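Local coordinates for regulating synaptic membrane exocytosis protein 2 (Rattus norvegicus, PDB 2BWQ) that probably regulates synaptic vesicle exocytosis during neurotransmitter release as a Rab3-interacting protein, and is represented here by its C2A domain, at residues 22-27 with 68-73; 40-45 with 56-61; 46-51 with 86-91. One frame throughout, in Å; residues are numbered along the deposited sequence.

How the contacts relate
From the N terminus the chain first runs through 22-27, on strand 19-28, then 40-45 and 46-51, two successive parts of strand 41-48. Contact 2 closes the shortest loop, a hairpin in which 56-61 returns beside 40-45. Contact 1 closes a wider loop when 68-73 pairs with 22-27, and contact 2 is nested inside it. Contact 3, where 86-91 reaches back to 46-51, crosses both of the others along the chain. Contact 1 belongs to one sheet of the C2 sandwich, contacts 2 and 3 to the other. The sheets meet at V22 on L89, among other places, and the amide N of K60 probably hydrogen-bonds Q72 OE1.

Contact 1 (22-27 with 68-73)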
loop_
_atom_site.group_PDB
_atom_site.type_symbol
_atom_site.label_atom_id
_atom_site.label_comp_id
_atom_site.label_asym_id
_atom_site.label_seq_id
_atom_site.Cartn_x
_atom_site.Cartn_y
_atom_site.Cartn_z
ATOM N N VAL A 22 -1.328 -7.268 -5.469
ATOM C CA VAL A 22 -0.696 -6.107 -4.908
ATOM C C VAL A 22 0.376 -6.548 -3.958
ATOM O O VAL A 22 0.028 -7.130 -2.896
ATOM C CB VAL A 22 -1.775 -5.281 -4.186
ATOM C CG1 VAL A 22 -1.213 -4.012 -3.520
ATOM C CG2 VAL A 22 -2.908 -4.896 -5.120
ATOM N N THR A 23 1.631 -6.231 -4.208
ATOM C CA THR A 23 2.694 -6.678 -3.322
ATOM C C THR A 23 3.261 -5.452 -2.654
ATOM O O THR A 23 3.679 -4.525 -3.348
ATOM C CB THR A 23 3.796 -7.395 -4.110
ATOM O OG1 THR A 23 3.271 -8.586 -4.739
ATOM C CG2 THR A 23 4.916 -7.866 -3.133
ATOM N N ILE A 24 3.167 -5.350 -1.320
ATOM C CA ILE A 24 3.742 -4.205 -0.580
ATOM C C ILE A 24 5.083 -4.693 -0.045
ATOM O O ILE A 24 5.133 -5.567 0.845
ATOM C CB ILE A 24 2.739 -3.745 0.546
ATOM C CG1 ILE A 24 3.360 -2.770 1.535
ATOM C CG2 ILE A 24 2.248 -4.942 1.322
ATOM C CD1 ILE A 24 3.807 -1.450 0.907
ATOM N N LEU A 25 6.158 -4.153 -0.632
ATOM C CA LEU A 25 7.507 -4.645 -0.388
ATOM C C LEU A 25 7.949 -4.062 0.954
ATOM O O LEU A 25 7.999 -4.752 1.926
ATOM C CB LEU A 25 8.489 -4.239 -1.511
ATOM C CG LEU A 25 8.293 -5.093 -2.762
ATOM C CD1 LEU A 25 7.190 -4.592 -3.669
ATOM C CD2 LEU A 25 9.592 -5.163 -3.522
ATOM N N GLY A 26 8.229 -2.777 0.971
ATOM C CA GLY A 26 8.853 -2.096 2.119
ATOM C C GLY A 26 8.740 -0.623 1.975
ATOM O O GLY A 26 8.197 -0.133 0.979
ATOM N N ALA A 27 9.216 0.090 2.983
ATOM C CA ALA A 27 9.229 1.551 2.956
ATOM C C ALA A 27 10.625 2.035 3.306
ATOM O O ALA A 27 11.391 1.274 3.914
ATOM C CB ALA A 27 8.232 2.083 3.995
ATOM N N PRO A 68 10.996 -0.477 7.090
ATOM C CA PRO A 68 10.328 -1.789 7.240
ATOM C C PRO A 68 10.322 -2.556 5.939
ATOM O O PRO A 68 10.182 -1.963 4.861
ATOM C CB PRO A 68 8.891 -1.397 7.604
ATOM C CG PRO A 68 8.723 -0.028 6.955
ATOM C CD PRO A 68 10.036 0.647 7.259
ATOM N N LYS A 69 10.387 -3.860 6.044
ATOM C CA LYS A 69 10.314 -4.765 4.882
ATOM C C LYS A 69 9.239 -5.761 5.228
ATOM O O LYS A 69 9.377 -6.588 6.127
ATOM C CB LYS A 69 11.644 -5.472 4.637
ATOM C CG LYS A 69 12.672 -4.435 4.312
ATOM C CD LYS A 69 14.070 -4.954 4.358
ATOM C CE LYS A 69 15.026 -3.837 3.883
ATOM N NZ LYS A 69 15.101 -2.681 4.860
ATOM N N TRP A 70 8.137 -5.683 4.536
ATOM C CA TRP A 70 7.056 -6.630 4.750
ATOM C C TRP A 70 7.037 -7.755 3.742
ATOM O O TRP A 70 6.759 -8.890 4.107
ATOM C CB TRP A 70 5.690 -5.902 4.677
ATOM C CG TRP A 70 5.493 -4.796 5.698
ATOM C CD1 TRP A 70 5.114 -4.935 7.034
ATOM C CD2 TRP A 70 5.636 -3.411 5.458
ATOM N NE1 TRP A 70 5.063 -3.677 7.606
ATOM C CE2 TRP A 70 5.329 -2.715 6.654
ATOM C CE3 TRP A 70 6.009 -2.655 4.319
ATOM C CZ2 TRP A 70 5.388 -1.321 6.735
ATOM C CZ3 TRP A 70 6.023 -1.264 4.393
ATOM C CH2 TRP A 70 5.692 -0.606 5.605
ATOM N N ASN A 71 7.243 -7.419 2.470
ATOM C CA ASN A 71 7.220 -8.435 1.390
ATOM C C ASN A 71 5.975 -9.308 1.404
ATOM O O ASN A 71 6.071 -10.532 1.346
ATOM C CB ASN A 71 8.508 -9.285 1.421
ATOM C CG ASN A 71 9.728 -8.434 1.334
ATOM O OD1 ASN A 71 9.771 -7.576 0.478
ATOM N ND2 ASN A 71 10.661 -8.601 2.281
ATOM N N GLN A 72 4.800 -8.672 1.455
ATOM C CA GLN A 72 3.522 -9.380 1.508
ATOM C C GLN A 72 2.748 -9.151 0.221
ATOM O O GLN A 72 2.709 -8.018 -0.287
ATOM C CB GLN A 72 2.731 -8.906 2.711
ATOM C CG GLN A 72 3.291 -9.496 4.036
ATOM C CD GLN A 72 2.461 -9.094 5.242
ATOM O OE1 GLN A 72 2.914 -8.309 6.079
ATOM N NE2 GLN A 72 1.279 -9.674 5.361
ATOM N N THR A 73 2.112 -10.204 -0.274
ATOM C CA THR A 73 1.301 -10.147 -1.488
ATOM C C THR A 73 -0.140 -10.360 -1.133
ATOM O O THR A 73 -0.525 -11.359 -0.508
ATOM C CB THR A 73 1.765 -11.183 -2.426
ATOM O OG1 THR A 73 3.090 -10.851 -2.897
ATOM C CG2 THR A 73 0.876 -11.261 -3.713
#
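I24 and W70 form the apolar centre, with G26 and A27 next in the row of atoms that the six-membered ring of the indole runs past. I24 CG1 stands 3.8 Å from W70 CE3. Farther along, W70 CE3 is 3.6 Å from G26 CA, and W70 CH2 is 4.0 Å from A27 CB. P68 closes the far end, its CG against A27 CB at 3.7 Å, while its CB lies over the rim of one indole face. Glycine suits position 26, because a beta carbon there would fall too close to P68 O.

The backbones run antiparallel, joined by I24 N to Q72 O, Q72 N to I24 O and A27 N to P68 O. Between the last two the register slips by one residue, and N71 and Q72 both face I24 in a G1 beta bulge. L25 O accepts from two successive amides, N71 N of the bulge at 2.8 Å on a lone pair and W70 N, just before it, nearly along the C=O axis. N71 has positive phi and psi (51° and 51°), a left-handed conformation that asparagine tolerates better than most residues.

At the polar edge, T23 OG1 and T73 OG1 share a hydrogen bond of 2.9 Å across a non-hydrogen-bonded backbone pair. Short hydroxyl-bearing side chains fit here, where the two alpha carbons are only 4.2 Å apart. Q72 turns its amide elsewhere, its OE1 accepting from K60 N.

Strand 69-76 is an outermost strand of its sheet, with strand 6-14 flanking 19-28 on the other side. V43 of strand 41-48 packs on both I24 and W70, joining this pair to the opposing sheet of the sandwich.

Contact 2 (40-45 with 56-61); sequences NPYVKI and KRRTKT
N40 meets T61 at the start of the pairing, the methyl T61 CG2 lying 3.3 Å from N40 O. The polar end of N40 is engaged elsewhere, OD1 accepting from K64 N and ND2 donating to Q96 O.

Y42 carries the main side-chain contact. Its CG sits between the backbone N and the carbonyl carbon (chi1 68°), a rotation that starts the ring toward the neighbouring strand, where R58 lies over it. The R58 guanidinium lies flat on one face of the ring, the planes 6° apart, with R58 NH2 over the ring centre and R58 CZ 3.4 Å from Y42 CE1. This is a cation-pi stack, to which an aromatic ring and a flat, delocalised cation are equally suited; R58 NH2 also donates to Q96 OE1, which would steady the group. T61 OG1 comes up to the same tyrosine, 3.4 Å from Y42 CD2. An alanine in place of Y42 would probably leave the R58 guanidinium without its stacking partner and open a gap beside T61.

V43 is held mainly through T59 on this side. Its amide N donates to T59 OG1 at 2.9 Å in a nearly straight bond, so a hydroxyl does the work of a backbone carbonyl, while V43 O accepts from T59 N. T59 OG1 in turn donates to K60 O, and the methyl T59 CG2 rests 3.8 Å from V43 CB.

K44 CD touches K56 CE at 3.6 Å, aliphatic carbon to aliphatic carbon, while their NZ atoms stay well apart. I45 and R57 exchange two backbone hydrogen bonds, I45 N to R57 O and R57 N to I45 O.

The arrangement is an antiparallel beta hairpin at the edge of a C2-domain sheet. K44, K56 and R58 gather positive charge on one face, probably resembling the polybasic patch that other C2 domains carry on equivalent strands.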
loop_
_atom_site.group_PDB
_atom_site.type_symbol
_atom_site.label_atom_id
_atom_site.label_comp_id
_atom_site.label_asym_id
_atom_site.label_seq_id
_atom_site.Cartn_x
_atom_site.Cartn_y
_atom_site.Cartn_z
ATOM N N ASN A 40 6.694 1.710 14.542
ATOM C CA ASN A 40 6.206 0.343 14.414
ATOM C C ASN A 40 5.236 0.326 13.265
ATOM O O ASN A 40 4.019 0.443 13.462
ATOM C CB ASN A 40 5.465 -0.137 15.672
ATOM C CG ASN A 40 6.322 -0.058 16.912
ATOM O OD1 ASN A 40 7.525 -0.442 16.930
ATOM N ND2 ASN A 40 5.702 0.436 17.998
ATOM N N PRO A 41 5.764 0.293 12.045
ATOM C CA PRO A 41 4.883 0.567 10.884
ATOM C C PRO A 41 4.099 -0.631 10.329
ATOM O O PRO A 41 4.605 -1.775 10.301
ATOM C CB PRO A 41 5.853 1.168 9.848
ATOM C CG PRO A 41 7.180 0.497 10.180
ATOM C CD PRO A 41 7.177 0.186 11.655
ATOM N N TYR A 42 2.885 -0.324 9.848
ATOM C CA TYR A 42 2.105 -1.274 9.035
ATOM C C TYR A 42 1.416 -0.506 7.952
ATOM O O TYR A 42 1.197 0.676 8.061
ATOM C CB TYR A 42 1.137 -2.131 9.862
ATOM C CG TYR A 42 -0.011 -1.337 10.458
ATOM C CD1 TYR A 42 -1.241 -1.209 9.746
ATOM C CD2 TYR A 42 0.078 -0.837 11.771
ATOM C CE1 TYR A 42 -2.322 -0.535 10.307
ATOM C CE2 TYR A 42 -1.009 -0.121 12.317
ATOM C CZ TYR A 42 -2.198 -0.035 11.571
ATOM O OH TYR A 42 -3.292 0.608 12.146
ATOM N N VAL A 43 1.035 -1.261 6.919
ATOM C CA VAL A 43 0.270 -0.723 5.800
ATOM C C VAL A 43 -1.103 -1.346 5.752
ATOM O O VAL A 43 -1.242 -2.528 5.972
ATOM C CB VAL A 43 0.992 -1.021 4.473
ATOM C CG1 VAL A 43 0.171 -0.538 3.284
ATOM C CG2 VAL A 43 2.311 -0.246 4.407
ATOM N N LYS A 44 -2.115 -0.517 5.529
ATOM C CA LYS A 44 -3.509 -0.937 5.288
ATOM C C LYS A 44 -3.874 -0.593 3.865
ATOM O O LYS A 44 -3.487 0.477 3.354
ATOM C CB LYS A 44 -4.431 -0.179 6.248
ATOM C CG LYS A 44 -5.865 -0.602 6.141
ATOM C CD LYS A 44 -6.667 -0.107 7.380
ATOM C CE LYS A 44 -6.736 1.419 7.429
ATOM N NZ LYS A 44 -7.510 1.908 8.619
ATOM N N ILE A 45 -4.569 -1.530 3.225
ATOM C CA ILE A 45 -5.039 -1.269 1.870
ATOM C C ILE A 45 -6.512 -1.533 1.774
ATOM O O ILE A 45 -6.980 -2.606 2.219
ATOM C CB ILE A 45 -4.297 -2.069 0.839
ATOM C CG1 ILE A 45 -2.792 -1.794 0.962
ATOM C CG2 ILE A 45 -4.801 -1.692 -0.575
ATOM C CD1 ILE A 45 -1.768 -2.250 -0.194
ATOM N N LYS A 56 -10.407 -5.144 2.364
ATOM C CA LYS A 56 -9.410 -4.650 3.299
ATOM C C LYS A 56 -8.272 -5.662 3.443
ATOM O O LYS A 56 -8.524 -6.861 3.620
ATOM C CB LYS A 56 -10.040 -4.342 4.675
ATOM C CG LYS A 56 -9.037 -3.783 5.649
ATOM C CD LYS A 56 -9.604 -3.414 6.974
ATOM C CE LYS A 56 -8.496 -3.160 7.955
ATOM N NZ LYS A 56 -8.468 -4.289 8.928
ATOM N N ARG A 57 -7.058 -5.167 3.466
ATOM C CA ARG A 57 -5.872 -5.992 3.780
ATOM C C ARG A 57 -4.908 -5.195 4.621
ATOM O O ARG A 57 -4.878 -3.941 4.523
ATOM C CB ARG A 57 -5.135 -6.333 2.481
ATOM C CG ARG A 57 -5.914 -7.190 1.486
ATOM C CD ARG A 57 -6.267 -8.613 1.918
ATOM N NE ARG A 57 -6.918 -9.299 0.795
ATOM C CZ ARG A 57 -8.162 -9.168 0.469
ATOM N NH1 ARG A 57 -8.998 -8.450 1.219
ATOM N NH2 ARG A 57 -8.597 -9.791 -0.636
ATOM N N ARG A 58 -4.081 -5.889 5.419
ATOM C CA ARG A 58 -3.099 -5.187 6.222
ATOM C C ARG A 58 -1.826 -5.999 6.258
ATOM O O ARG A 58 -1.892 -7.226 6.361
ATOM C CB ARG A 58 -3.632 -5.136 7.674
ATOM C CG ARG A 58 -4.530 -4.034 7.942
ATOM C CD ARG A 58 -4.955 -3.955 9.420
ATOM N NE ARG A 58 -3.828 -3.965 10.359
ATOM C CZ ARG A 58 -3.838 -3.328 11.543
ATOM N NH1 ARG A 58 -4.905 -2.598 11.914
ATOM N NH2 ARG A 58 -2.790 -3.396 12.341
ATOM N N THR A 59 -0.680 -5.317 6.215
ATOM C CA THR A 59 0.582 -6.005 6.545
ATOM C C THR A 59 0.679 -6.277 8.039
ATOM O O THR A 59 -0.023 -5.680 8.857
ATOM C CB THR A 59 1.816 -5.190 6.126
ATOM O OG1 THR A 59 1.904 -4.014 6.942
ATOM C CG2 THR A 59 1.806 -4.776 4.635
ATOM N N LYS A 60 1.623 -7.149 8.365
ATOM C CA LYS A 60 2.099 -7.233 9.750
ATOM C C LYS A 60 2.781 -5.906 10.155
ATOM O O LYS A 60 3.094 -5.037 9.315
ATOM C CB LYS A 60 3.057 -8.408 9.938
ATOM C CG LYS A 60 2.364 -9.734 9.694
ATOM C CD LYS A 60 3.363 -10.905 9.818
ATOM C CE LYS A 60 2.680 -12.259 9.498
ATOM N NZ LYS A 60 3.692 -13.367 9.398
ATOM N N THR A 61 2.977 -5.747 11.454
ATOM C CA THR A 61 3.604 -4.522 11.990
ATOM C C THR A 61 5.059 -4.822 12.315
ATOM O O THR A 61 5.346 -5.726 13.072
ATOM C CB THR A 61 2.873 -4.043 13.265
ATOM O OG1 THR A 61 1.506 -3.702 12.946
ATOM C CG2 THR A 61 3.481 -2.748 13.814
#

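Contact 3 (46-51 with 86-91)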
loop_
_atom_site.group_PDB
_atom_site.type_symbol
_atom_site.label_atom_id
_atom_site.label_comp_id
_atom_site.label_asym_id
_atom_site.label_seq_id
_atom_site.Cartn_x
_atom_site.Cartn_y
_atom_site.Cartn_z
ATOM N N TYR A 46 -7.263 -0.597 1.232
ATOM C CA TYR A 46 -8.653 -0.802 0.800
ATOM C C TYR A 46 -8.710 -0.688 -0.693
ATOM O O TYR A 46 -8.184 0.237 -1.346
ATOM C CB TYR A 46 -9.601 0.226 1.381
ATOM C CG TYR A 46 -10.101 -0.034 2.764
ATOM C CD1 TYR A 46 -11.067 -0.992 2.979
ATOM C CD2 TYR A 46 -9.626 0.680 3.868
ATOM C CE1 TYR A 46 -11.559 -1.229 4.239
ATOM C CE2 TYR A 46 -10.133 0.428 5.154
ATOM C CZ TYR A 46 -11.075 -0.523 5.300
ATOM O OH TYR A 46 -11.582 -0.749 6.590
ATOM N N PHE A 47 -9.361 -1.673 -1.311
ATOM C CA PHE A 47 -9.703 -1.645 -2.724
ATOM C C PHE A 47 -11.106 -1.109 -2.789
ATOM O O PHE A 47 -12.055 -1.811 -2.413
ATOM C CB PHE A 47 -9.644 -3.089 -3.286
ATOM C CG PHE A 47 -9.843 -3.176 -4.721
ATOM C CD1 PHE A 47 -9.135 -2.342 -5.596
ATOM C CD2 PHE A 47 -10.717 -4.154 -5.233
ATOM C CE1 PHE A 47 -9.260 -2.459 -6.931
ATOM C CE2 PHE A 47 -10.875 -4.295 -6.613
ATOM C CZ PHE A 47 -10.124 -3.429 -7.458
ATOM N N LEU A 48 -11.217 0.120 -3.211
ATOM C CA LEU A 48 -12.531 0.852 -3.158
ATOM C C LEU A 48 -13.162 0.934 -4.519
ATOM O O LEU A 48 -12.490 0.848 -5.532
ATOM C CB LEU A 48 -12.291 2.252 -2.639
ATOM C CG LEU A 48 -11.722 2.282 -1.226
ATOM C CD1 LEU A 48 -11.389 3.698 -0.856
ATOM C CD2 LEU A 48 -12.708 1.672 -0.203
ATOM N N PRO A 49 -14.485 1.083 -4.627
ATOM C CA PRO A 49 -15.421 1.124 -3.542
ATOM C C PRO A 49 -15.754 -0.177 -2.887
ATOM O O PRO A 49 -15.196 -1.274 -3.184
ATOM C CB PRO A 49 -16.699 1.689 -4.194
ATOM C CG PRO A 49 -16.609 1.373 -5.554
ATOM C CD PRO A 49 -15.142 1.250 -5.936
ATOM N N ASP A 50 -16.777 0.004 -2.049
ATOM C CA ASP A 50 -17.027 -0.780 -0.900
ATOM C C ASP A 50 -15.855 -0.823 0.053
ATOM O O ASP A 50 -14.909 -1.614 -0.095
ATOM C CB ASP A 50 -17.703 -2.109 -1.242
ATOM C CG ASP A 50 -19.204 -1.925 -1.422
ATOM O OD1 ASP A 50 -19.615 -0.767 -1.753
ATOM O OD2 ASP A 50 -20.045 -2.845 -1.237
ATOM N N ARG A 51 -15.914 0.078 1.031
ATOM C CA ARG A 51 -15.049 0.033 2.175
ATOM C C ARG A 51 -15.629 -1.031 3.109
ATOM O O ARG A 51 -16.404 -0.705 4.035
ATOM C CB ARG A 51 -15.015 1.398 2.857
ATOM C CG ARG A 51 -14.117 1.491 4.035
ATOM C CD ARG A 51 -14.736 2.114 5.310
ATOM N NE ARG A 51 -13.766 2.140 6.413
ATOM C CZ ARG A 51 -12.593 2.771 6.332
ATOM N NH1 ARG A 51 -12.290 3.428 5.228
ATOM N NH2 ARG A 51 -11.732 2.765 7.351
ATOM N N GLU A 86 -13.613 2.827 -12.142
ATOM C CA GLU A 86 -14.385 2.956 -10.927
ATOM C C GLU A 86 -13.726 2.287 -9.716
ATOM O O GLU A 86 -14.411 1.910 -8.754
ATOM C CB GLU A 86 -15.782 2.351 -11.137
ATOM C CG GLU A 86 -16.650 3.049 -12.214
ATOM C CD GLU A 86 -16.903 4.546 -11.976
ATOM O OE1 GLU A 86 -16.613 5.094 -10.879
ATOM O OE2 GLU A 86 -17.407 5.213 -12.912
ATOM N N ARG A 87 -12.416 2.022 -9.787
ATOM C CA ARG A 87 -11.725 1.332 -8.654
ATOM C C ARG A 87 -10.447 2.086 -8.348
ATOM O O ARG A 87 -9.793 2.654 -9.256
ATOM C CB ARG A 87 -11.299 -0.121 -9.020
ATOM C CG ARG A 87 -12.493 -0.991 -9.353
ATOM C CD ARG A 87 -13.293 -1.209 -8.111
ATOM N NE ARG A 87 -14.234 -2.299 -8.272
ATOM C CZ ARG A 87 -15.486 -2.075 -8.596
ATOM N NH1 ARG A 87 -15.920 -0.815 -8.779
ATOM N NH2 ARG A 87 -16.326 -3.098 -8.751
ATOM N N MET A 88 -10.099 2.076 -7.071
ATOM C CA MET A 88 -8.845 2.656 -6.612
ATOM C C MET A 88 -8.323 1.938 -5.407
ATOM O O MET A 88 -9.092 1.320 -4.662
ATOM C CB MET A 88 -8.987 4.147 -6.288
ATOM C CG MET A 88 -9.882 4.434 -5.143
ATOM S SD MET A 88 -10.304 6.195 -5.173
ATOM C CE MET A 88 -11.241 6.288 -3.611
ATOM N N LEU A 89 -7.019 1.980 -5.225
ATOM C CA LEU A 89 -6.396 1.422 -4.041
ATOM C C LEU A 89 -6.020 2.511 -3.084
ATOM O O LEU A 89 -5.267 3.424 -3.436
ATOM C CB LEU A 89 -5.090 0.682 -4.445
ATOM C CG LEU A 89 -5.308 -0.590 -5.241
ATOM C CD1 LEU A 89 -3.955 -0.999 -5.877
ATOM C CD2 LEU A 89 -5.773 -1.743 -4.358
ATOM N N GLU A 90 -6.599 2.480 -1.880
ATOM C CA GLU A 90 -6.244 3.427 -0.815
ATOM C C GLU A 90 -5.250 2.750 0.105
ATOM O O GLU A 90 -5.558 1.787 0.810
ATOM C CB GLU A 90 -7.521 3.820 -0.041
ATOM C CG GLU A 90 -7.230 4.755 1.136
ATOM C CD GLU A 90 -8.302 4.614 2.184
ATOM O OE1 GLU A 90 -9.348 5.205 2.003
ATOM O OE2 GLU A 90 -8.043 3.963 3.230
ATOM N N ILE A 91 -4.020 3.218 0.031
ATOM C CA ILE A 91 -2.875 2.624 0.744
ATOM C C ILE A 91 -2.420 3.587 1.810
ATOM O O ILE A 91 -2.076 4.712 1.505
ATOM C CB ILE A 91 -1.744 2.328 -0.269
ATOM C CG1 ILE A 91 -2.300 1.377 -1.339
ATOM C CG2 ILE A 91 -0.513 1.749 0.470
ATOM C CD1 ILE A 91 -1.372 1.357 -2.649
HETATM O O HOH W 1 -9.631 4.823 5.209
#
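Y46 and L48 each exchange two backbone hydrogen bonds with the opposite strand, Y46 with E90 and L48 with M88, in antiparallel pairs whose short strand segments run at 151° to each other. F47 and L89 form the non-hydrogen-bonded pair between them, and their side chains point into the sandwich. F47 CD1 lies 3.6 Å from L89 CD2, a close aromatic-aliphatic contact fitting for buried residues. The ring also takes the aliphatic part of R87, whose CB is 3.7 Å from F47 CE1. Beyond it, the R87 chain bends at chi2 (-68°), bringing CD to 3.4 Å from L48 O. R87 NH1 donates to E86 O at 3.1 Å; that oxygen stands only 3.0 Å from P49 CD. P49 follows a cis peptide bond, which turns the chain off the strand.

On the other face L48 CD1 reaches M88 CE at 3.8 Å, two flexible apolar side chains crossing obliquely. E90 runs beside Y46, pointing the same way, with E90 OE2 at the edge of the ring, 3.7 Å from Y46 CD2. R51 folds back so that its CG lies over the rim of one face of the Y46 ring, and Y46 CE2 sits against the face of its guanidinium. A water accepts from R51 NH1 and donates to E90 OE2 at 2.7 Å.

The inner side is thus secured by hydrocarbon, with I45 and L11 also packing on L89. The outer side is mixed: beside the L48-M88 contact, R51 and E90 are bridged by a water, and their opposite charges are likely to attract each other without touching.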